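Local coordinates for choline binding protein PCPA (Streptococcus pneumoniae, PDB 4CP6) that is a choline-binding pneumococcal vaccine antigen, probably attached to the cell surface, whose leucine-rich repeats probably mediate binding to other molecules, at residues E132-D137 with G154-S159; N301-I306 with I321-V326; V378-F383 with K403-T408. All blocks are in the same frame, centred on the assembly; numbering follows the deposited sequence.

Contact 1: residues E132-D137 with G154-S159; sequences EDRAFD and GTSAFS
D133, R134 and F136 of E132-D137 meet T155 to F158 of G154-S159 in a buried packing of two turns, between equivalent loops that follow the adjacent parallel strands 130-131 and 152-153. Backbone bonds hold the two loops together. R134 N donates to T155 O (2.8 Å) and F136 N to A157 O (2.8 Å). D133 OD1, met from above the carboxylate plane, takes T155 N at 3.0 Å. Each loop runs through a type II turn, E132-A135 and G154-A157. This is the stacking of successive leucine-rich repeats of the BspA type, in which equivalent residues fall over one another. F136 and F158 share nearly the same torsions and lie side by side with planes only 3° apart, but slid so that the rings barely overlap; CD2 of F136 meets CE1 of F158 at 3.6 Å. F112 stacks on F136, and F158 touches F183. S156 CB sits 3.7 Å above the plane of the R134 guanidinium, over its centre. In that plane R134 NH1 forms a salt bridge with D137 OD2 (2.9 Å), while D137 OD1 is bonded to H113. A water joins R134 NH1 to S159 OG, which also bonds N185.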
loop_
_atom_site.group_PDB
_atom_site.type_symbol
_atom_site.label_atom_id
_atom_site.label_comp_id
_atom_site.label_asym_id
_atom_site.label_seq_id
_atom_site.Cartn_x
_atom_site.Cartn_y
_atom_site.Cartn_z
ATOM N N GLU A 132 13.367 6.202 -8.925
ATOM C CA GLU A 132 12.587 7.245 -8.288
ATOM C C GLU A 132 11.087 7.012 -8.402
ATOM O O GLU A 132 10.635 6.012 -8.972
ATOM C CB GLU A 132 13.027 8.628 -8.789
ATOM C CG GLU A 132 14.356 9.064 -8.158
ATOM C CD GLU A 132 14.282 9.365 -6.666
ATOM O OE1 GLU A 132 13.157 9.581 -6.159
ATOM O OE2 GLU A 132 15.360 9.449 -6.029
ATOM N N ASP A 133 10.309 7.915 -7.788
ATOM C CA ASP A 133 8.886 7.760 -7.637
ATOM C C ASP A 133 8.162 7.401 -8.896
ATOM O O ASP A 133 8.406 8.000 -9.943
ATOM C CB ASP A 133 8.256 9.023 -7.045
ATOM C CG ASP A 133 8.839 9.466 -5.716
ATOM O OD1 ASP A 133 9.650 8.701 -5.122
ATOM O OD2 ASP A 133 8.369 10.477 -5.181
ATOM N N ARG A 134 7.255 6.430 -8.797
ATOM C CA ARG A 134 6.373 6.080 -9.921
ATOM C C ARG A 134 7.117 5.734 -11.206
ATOM O O ARG A 134 6.563 5.895 -12.311
ATOM C CB ARG A 134 5.313 7.195 -10.142
ATOM C CG ARG A 134 4.381 7.298 -8.949
ATOM C CD ARG A 134 3.263 8.313 -9.137
ATOM N NE ARG A 134 2.318 8.271 -8.009
ATOM C CZ ARG A 134 1.301 7.403 -7.912
ATOM N NH1 ARG A 134 1.061 6.528 -8.894
ATOM N NH2 ARG A 134 0.506 7.416 -6.843
ATOM N N ALA A 135 8.357 5.242 -11.092
ATOM C CA ALA A 135 9.096 4.936 -12.320
ATOM C C ALA A 135 8.391 3.938 -13.223
ATOM O O ALA A 135 8.495 4.063 -14.454
ATOM C CB ALA A 135 10.480 4.439 -11.983
ATOM N N PHE A 136 7.671 2.973 -12.649
ATOM C CA PHE A 136 6.993 1.928 -13.407
ATOM C C PHE A 136 5.535 1.860 -13.003
ATOM O O PHE A 136 4.929 0.788 -13.124
ATOM C CB PHE A 136 7.677 0.565 -13.164
ATOM C CG PHE A 136 9.098 0.481 -13.660
ATOM C CD1 PHE A 136 9.368 0.116 -14.971
ATOM C CD2 PHE A 136 10.169 0.822 -12.832
ATOM C CE1 PHE A 136 10.682 0.024 -15.435
ATOM C CE2 PHE A 136 11.487 0.745 -13.303
ATOM C CZ PHE A 136 11.722 0.369 -14.609
ATOM N N ASP A 137 4.918 2.994 -12.590
ATOM C CA ASP A 137 3.523 2.870 -12.208
ATOM C C ASP A 137 2.644 2.591 -13.432
ATOM O O ASP A 137 2.936 3.054 -14.542
ATOM C CB ASP A 137 3.011 4.034 -11.352
ATOM C CG ASP A 137 2.883 5.368 -12.041
ATOM O OD1 ASP A 137 3.561 5.580 -13.065
ATOM O OD2 ASP A 137 2.096 6.211 -11.544
ATOM N N GLY A 154 11.651 4.270 -4.968
ATOM C CA GLY A 154 10.774 5.382 -4.653
ATOM C C GLY A 154 9.299 5.070 -4.489
ATOM O O GLY A 154 8.855 3.942 -4.675
ATOM N N THR A 155 8.549 6.118 -4.091
ATOM C CA THR A 155 7.135 6.027 -3.786
ATOM C C THR A 155 6.364 5.512 -4.977
ATOM O O THR A 155 6.547 5.991 -6.092
ATOM C CB THR A 155 6.641 7.376 -3.342
ATOM O OG1 THR A 155 7.312 7.679 -2.109
ATOM C CG2 THR A 155 5.125 7.416 -3.124
ATOM N N SER A 156 5.500 4.516 -4.742
ATOM C CA SER A 156 4.613 3.995 -5.777
ATOM C C SER A 156 5.386 3.535 -7.018
ATOM O O SER A 156 4.823 3.531 -8.126
ATOM C CB SER A 156 3.567 5.053 -6.142
ATOM O OG SER A 156 2.716 5.254 -5.022
ATOM N N ALA A 157 6.652 3.105 -6.845
ATOM C CA ALA A 157 7.454 2.767 -8.031
ATOM C C ALA A 157 6.858 1.727 -8.948
ATOM O O ALA A 157 7.000 1.867 -10.165
ATOM C CB ALA A 157 8.868 2.341 -7.630
ATOM N N PHE A 158 6.199 0.693 -8.423
ATOM C CA PHE A 158 5.609 -0.343 -9.280
ATOM C C PHE A 158 4.104 -0.389 -9.135
ATOM O O PHE A 158 3.476 -1.313 -9.641
ATOM C CB PHE A 158 6.211 -1.743 -8.964
ATOM C CG PHE A 158 7.680 -1.824 -9.279
ATOM C CD1 PHE A 158 8.114 -2.118 -10.568
ATOM C CD2 PHE A 158 8.636 -1.528 -8.310
ATOM C CE1 PHE A 158 9.477 -2.151 -10.881
ATOM C CE2 PHE A 158 10.006 -1.549 -8.625
ATOM C CZ PHE A 158 10.413 -1.842 -9.918
ATOM N N SER A 159 3.515 0.606 -8.465
ATOM C CA SER A 159 2.094 0.623 -8.187
ATOM C C SER A 159 1.291 0.422 -9.458
ATOM O O SER A 159 1.575 1.055 -10.491
ATOM C CB SER A 159 1.712 1.939 -7.524
ATOM O OG SER A 159 0.325 1.978 -7.212
HETATM O O HOH W 1 -0.795 4.314 -8.133
#

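Contact 2: residues N301-I306 with I321-V326; sequences NSLETI and ILPDNV
N325 reaches across to N301 with its side-chain amide, ND2 donating to N301 O at 2.9 Å. The bond is almost straight (174° at the hydrogen), and the acceptor lies in the plane of the amide, although the donor is tilted from the plane of the carbonyl. One water sits beside it, donating to N301 O and to L303 O and accepting from N325 N, so N301 O receives two bonds. Next to this polar edge the apolar packing begins. L303 CB and L303 CD2 both touch P323 CG, each at 3.9 Å. V326 brings CG1, anti to its backbone N (chi1 -174°), to 3.6 Å from E304 O, while V326 CA makes a CA-H...O contact with L303 O at 3.4 Å. Deeper in, the methyls I306 CD1 and L322 CD2 meet at 4.0 Å. The type I turn from P323 to V326 sets N325 and V326 in place, and N325 OD1 is held in turn by N348. L303 packs also on I283 and L322 on F356, consistent with an apolar interior shared by consecutive leucine-rich repeats. Directly beyond V326, E304 pairs through its backbone with K327 and N328. Between the two segments themselves no backbone-to-backbone hydrogen bond forms: the amide of N325 and a water supply their polar link, while leucine, isoleucine, valine and proline carbons fill the inner side.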
loop_
_atom_site.group_PDB
_atom_site.type_symbol
_atom_site.label_atom_id
_atom_site.label_comp_id
_atom_site.label_asym_id
_atom_site.label_seq_id
_atom_site.Cartn_x
_atom_site.Cartn_y
_atom_site.Cartn_z
ATOM N N ASN A 301 -7.966 -5.934 25.969
ATOM C CA ASN A 301 -8.117 -4.897 26.978
ATOM C C ASN A 301 -7.124 -3.756 26.789
ATOM O O ASN A 301 -7.439 -2.630 27.118
ATOM C CB ASN A 301 -7.919 -5.510 28.380
ATOM C CG ASN A 301 -8.982 -6.535 28.701
ATOM O OD1 ASN A 301 -8.705 -7.685 29.133
ATOM N ND2 ASN A 301 -10.220 -6.151 28.490
ATOM N N SER A 302 -5.920 -4.061 26.250
ATOM C CA SER A 302 -4.880 -3.060 26.030
ATOM C C SER A 302 -5.147 -2.130 24.842
ATOM O O SER A 302 -4.406 -1.148 24.687
ATOM C CB SER A 302 -3.542 -3.759 25.809
ATOM O OG SER A 302 -3.675 -4.721 24.777
ATOM N N LEU A 303 -6.170 -2.419 24.010
ATOM C CA LEU A 303 -6.375 -1.602 22.803
ATOM C C LEU A 303 -6.721 -0.159 23.123
ATOM O O LEU A 303 -7.725 0.120 23.770
ATOM C CB LEU A 303 -7.464 -2.255 21.956
ATOM C CG LEU A 303 -7.762 -1.597 20.586
ATOM C CD1 LEU A 303 -6.548 -1.671 19.659
ATOM C CD2 LEU A 303 -8.925 -2.329 19.950
ATOM N N GLU A 304 -5.897 0.783 22.598
ATOM C CA GLU A 304 -6.095 2.196 22.848
ATOM C C GLU A 304 -6.633 2.963 21.643
ATOM O O GLU A 304 -7.295 3.992 21.829
ATOM C CB GLU A 304 -4.733 2.844 23.162
ATOM C CG GLU A 304 -4.001 2.318 24.391
ATOM C CD GLU A 304 -2.578 2.839 24.542
ATOM O OE1 GLU A 304 -2.182 3.759 23.785
ATOM O OE2 GLU A 304 -1.843 2.296 25.398
ATOM N N THR A 305 -6.235 2.565 20.429
ATOM C CA THR A 305 -6.518 3.341 19.233
ATOM C C THR A 305 -6.990 2.458 18.118
ATOM O O THR A 305 -6.317 1.476 17.786
ATOM C CB THR A 305 -5.185 4.057 18.802
ATOM O OG1 THR A 305 -4.741 4.869 19.896
ATOM C CG2 THR A 305 -5.354 4.906 17.532
ATOM N N ILE A 306 -8.074 2.879 17.440
ATOM C CA ILE A 306 -8.572 2.201 16.252
ATOM C C ILE A 306 -8.736 3.294 15.210
ATOM O O ILE A 306 -9.593 4.164 15.357
ATOM C CB ILE A 306 -9.875 1.420 16.460
ATOM C CG1 ILE A 306 -9.809 0.530 17.692
ATOM C CG2 ILE A 306 -10.190 0.596 15.200
ATOM C CD1 ILE A 306 -11.167 -0.165 17.982
ATOM N N ILE A 321 -16.976 -6.414 19.608
ATOM C CA ILE A 321 -16.950 -6.013 20.985
ATOM C C ILE A 321 -15.792 -5.042 21.159
ATOM O O ILE A 321 -14.629 -5.470 21.171
ATOM C CB ILE A 321 -16.842 -7.219 21.929
ATOM C CG1 ILE A 321 -18.044 -8.175 21.701
ATOM C CG2 ILE A 321 -16.726 -6.742 23.386
ATOM C CD1 ILE A 321 -17.840 -9.567 22.312
ATOM N N LEU A 322 -16.085 -3.751 21.263
ATOM C CA LEU A 322 -15.041 -2.746 21.472
ATOM C C LEU A 322 -14.642 -2.803 22.950
ATOM O O LEU A 322 -15.498 -2.742 23.841
ATOM C CB LEU A 322 -15.522 -1.348 21.091
ATOM C CG LEU A 322 -15.993 -1.171 19.634
ATOM C CD1 LEU A 322 -16.578 0.231 19.428
ATOM C CD2 LEU A 322 -14.847 -1.453 18.626
ATOM N N PRO A 323 -13.350 -2.997 23.213
ATOM C CA PRO A 323 -12.909 -3.202 24.595
ATOM C C PRO A 323 -13.031 -1.979 25.454
ATOM O O PRO A 323 -13.306 -0.864 24.983
ATOM C CB PRO A 323 -11.478 -3.740 24.458
ATOM C CG PRO A 323 -11.014 -3.223 23.132
ATOM C CD PRO A 323 -12.247 -3.146 22.246
ATOM N N ASP A 324 -12.880 -2.202 26.758
ATOM C CA ASP A 324 -13.275 -1.211 27.734
ATOM C C ASP A 324 -12.514 0.087 27.776
ATOM O O ASP A 324 -13.034 1.065 28.317
ATOM C CB ASP A 324 -13.258 -1.836 29.147
ATOM C CG ASP A 324 -14.249 -2.985 29.334
ATOM O OD1 ASP A 324 -15.304 -2.991 28.654
ATOM O OD2 ASP A 324 -13.962 -3.898 30.154
ATOM N N ASN A 325 -11.289 0.108 27.224
ATOM C CA ASN A 325 -10.376 1.223 27.400
ATOM C C ASN A 325 -9.948 1.943 26.112
ATOM O O ASN A 325 -8.951 2.668 26.129
ATOM C CB ASN A 325 -9.127 0.690 28.153
ATOM C CG ASN A 325 -9.461 -0.216 29.328
ATOM O OD1 ASN A 325 -10.123 0.225 30.273
ATOM N ND2 ASN A 325 -9.089 -1.523 29.267
ATOM N N VAL A 326 -10.673 1.737 24.987
ATOM C CA VAL A 326 -10.287 2.427 23.767
ATOM C C VAL A 326 -10.421 3.931 24.019
ATOM O O VAL A 326 -11.458 4.401 24.550
ATOM C CB VAL A 326 -11.161 2.013 22.571
ATOM C CG1 VAL A 326 -10.629 2.640 21.296
ATOM C CG2 VAL A 326 -11.207 0.494 22.409
HETATM O O HOH W 2 -9.448 -1.253 25.482
#

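Contact 3: residues V378-F383 with K403-T408; sequences VKKDTF and KSNLST
F383 lies against L406, its CD2 3.8 Å from L406 CD2, and the same methyl is 3.9 Å from F383 CB, the two side chains crossing obliquely. The ring is held by its own neighbours as well: T382 CG2 sits over one face, offset toward the rim, and F391 meets it edge-to-face. Alongside, V378 CG1, anti to its backbone N (chi1 175°), touches N405 CB at 3.9 Å. N405 is the last residue of helix 396-405 and fits against the type I turn K379-T382, whose T382 N to K379 O bond is supplemented by K379 N donating to T382 OG1. K380 passes N405 at about a right angle; its CA makes a CA-H...O contact with N405 O at 3.3 Å, and the extended chain brings CE to 3.9 Å from S404 O. Helix 396-405 thus packs against the end of the leucine-rich repeat stack, with V378 also touching V401 and L402, and F383 touching L402. Beyond the helix end two waters bridge the segments. One accepts from S407 N at 2.9 Å and lies within hydrogen-bonding distance of K380 O and F383 O. The other links S407 OG with T408 OG1 and makes a weak bond to F383 O. With no direct hydrogen bond between the segments, polar groups after the helix reach the turn through water, and the fit of F383 on L406 and V378 on N405 carries much of the direct contact.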
loop_
_atom_site.group_PDB
_atom_site.type_symbol
_atom_site.label_atom_id
_atom_site.label_comp_id
_atom_site.label_asym_id
_atom_site.label_seq_id
_atom_site.Cartn_x
_atom_site.Cartn_y
_atom_site.Cartn_z
ATOM N N VAL A 378 -22.577 12.052 22.625
ATOM C CA VAL A 378 -22.833 11.547 21.272
ATOM C C VAL A 378 -23.002 12.800 20.411
ATOM O O VAL A 378 -23.594 13.789 20.878
ATOM C CB VAL A 378 -24.163 10.723 21.273
ATOM C CG1 VAL A 378 -24.559 10.253 19.878
ATOM C CG2 VAL A 378 -24.064 9.526 22.224
ATOM N N LYS A 379 -22.546 12.753 19.158
ATOM C CA LYS A 379 -22.783 13.857 18.226
ATOM C C LYS A 379 -23.937 13.479 17.328
ATOM O O LYS A 379 -24.273 12.285 17.196
ATOM C CB LYS A 379 -21.534 14.145 17.363
ATOM C CG LYS A 379 -20.283 14.565 18.157
ATOM C CD LYS A 379 -20.454 15.917 18.849
ATOM C CE LYS A 379 -19.131 16.581 19.155
ATOM N NZ LYS A 379 -19.292 17.750 20.064
ATOM N N LYS A 380 -24.529 14.473 16.646
ATOM C CA LYS A 380 -25.640 14.161 15.765
ATOM C C LYS A 380 -25.239 13.306 14.562
ATOM O O LYS A 380 -26.091 12.645 13.969
ATOM C CB LYS A 380 -26.356 15.428 15.317
ATOM C CG LYS A 380 -27.228 15.940 16.457
ATOM C CD LYS A 380 -27.956 17.189 16.078
ATOM C CE LYS A 380 -28.813 17.674 17.218
ATOM N NZ LYS A 380 -29.194 19.099 16.980
ATOM N N ASP A 381 -23.935 13.286 14.227
ATOM C CA ASP A 381 -23.442 12.447 13.139
ATOM C C ASP A 381 -22.611 11.272 13.630
ATOM O O ASP A 381 -21.896 10.659 12.833
ATOM C CB ASP A 381 -22.701 13.277 12.075
ATOM C CG ASP A 381 -21.542 14.060 12.625
ATOM O OD1 ASP A 381 -21.230 13.902 13.818
ATOM O OD2 ASP A 381 -20.906 14.797 11.843
ATOM N N THR A 382 -22.690 10.925 14.930
ATOM C CA THR A 382 -21.996 9.730 15.423
ATOM C C THR A 382 -22.545 8.491 14.695
ATOM O O THR A 382 -21.770 7.652 14.211
ATOM C CB THR A 382 -22.211 9.612 16.929
ATOM O OG1 THR A 382 -21.490 10.663 17.579
ATOM C CG2 THR A 382 -21.751 8.265 17.485
ATOM N N PHE A 383 -23.874 8.372 14.654
ATOM C CA PHE A 383 -24.550 7.235 14.039
ATOM C C PHE A 383 -25.303 7.633 12.794
ATOM O O PHE A 383 -26.007 8.659 12.778
ATOM C CB PHE A 383 -25.579 6.661 15.044
ATOM C CG PHE A 383 -24.943 6.061 16.270
ATOM C CD1 PHE A 383 -24.288 4.838 16.208
ATOM C CD2 PHE A 383 -25.031 6.701 17.508
ATOM C CE1 PHE A 383 -23.684 4.292 17.344
ATOM C CE2 PHE A 383 -24.476 6.123 18.655
ATOM C CZ PHE A 383 -23.808 4.923 18.564
ATOM N N LYS A 403 -31.598 9.970 22.388
ATOM C CA LYS A 403 -32.795 10.517 21.764
ATOM C C LYS A 403 -32.574 11.909 21.196
ATOM O O LYS A 403 -33.186 12.270 20.188
ATOM C CB LYS A 403 -33.938 10.609 22.773
ATOM C CG LYS A 403 -34.554 9.269 23.137
ATOM C CD LYS A 403 -35.548 9.408 24.291
ATOM C CE LYS A 403 -36.963 9.697 23.842
ATOM N NZ LYS A 403 -37.939 9.489 24.944
ATOM N N SER A 404 -31.739 12.708 21.877
ATOM C CA SER A 404 -31.505 14.071 21.458
ATOM C C SER A 404 -30.578 14.169 20.234
ATOM O O SER A 404 -30.635 15.157 19.501
ATOM C CB SER A 404 -30.909 14.856 22.612
ATOM O OG SER A 404 -30.737 16.209 22.249
ATOM N N ASN A 405 -29.733 13.151 19.996
ATOM C CA ASN A 405 -28.716 13.202 18.940
ATOM C C ASN A 405 -28.939 12.261 17.782
ATOM O O ASN A 405 -28.411 12.530 16.693
ATOM C CB ASN A 405 -27.340 12.981 19.550
ATOM C CG ASN A 405 -26.989 14.106 20.492
ATOM O OD1 ASN A 405 -27.105 13.996 21.740
ATOM N ND2 ASN A 405 -26.673 15.241 19.932
ATOM N N LEU A 406 -29.711 11.200 17.971
ATOM C CA LEU A 406 -29.956 10.239 16.896
ATOM C C LEU A 406 -30.822 10.802 15.797
ATOM O O LEU A 406 -31.880 11.384 16.080
ATOM C CB LEU A 406 -30.618 8.956 17.403
ATOM C CG LEU A 406 -29.745 7.975 18.156
ATOM C CD1 LEU A 406 -30.607 6.939 18.830
ATOM C CD2 LEU A 406 -28.721 7.304 17.204
ATOM N N SER A 407 -30.440 10.552 14.532
ATOM C CA SER A 407 -31.239 11.006 13.400
ATOM C C SER A 407 -32.442 10.100 13.177
ATOM O O SER A 407 -33.310 10.421 12.344
ATOM C CB SER A 407 -30.398 11.018 12.132
ATOM O OG SER A 407 -29.883 9.716 11.869
ATOM N N THR A 408 -32.463 8.955 13.872
ATOM C CA THR A 408 -33.531 7.958 13.774
ATOM C C THR A 408 -34.154 7.759 15.162
ATOM O O THR A 408 -33.513 8.018 16.187
ATOM C CB THR A 408 -32.928 6.646 13.218
ATOM O OG1 THR A 408 -31.668 6.377 13.859
ATOM C CG2 THR A 408 -32.696 6.725 11.708
HETATM O O HOH W 3 -27.573 10.252 14.325
HETATM O O HOH W 4 -28.943 6.992 12.684
#

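How the contacts relate
The three contacts follow one another along the chain without interleaving. Contact 1 lies in the first BspA-type repeat range, its loops following strands of the N-terminal mixed sheet, and contact 2 in the second; their centres are about 37 Å apart. Contact 2 joins two sheets, strand 305-306 belonging to a second mixed sheet and strand 319-322 to the parallel sheet that also contains 366-369 and 390-393. The centre of contact 3 is about 22 Å from that of contact 2, with nearest atoms about 8 Å apart, and about 44 Å from that of contact 1. Repeat-on-repeat packing thus recurs along an elongated solenoid, and helix 396-405 packs on the repeats near its C-terminal end.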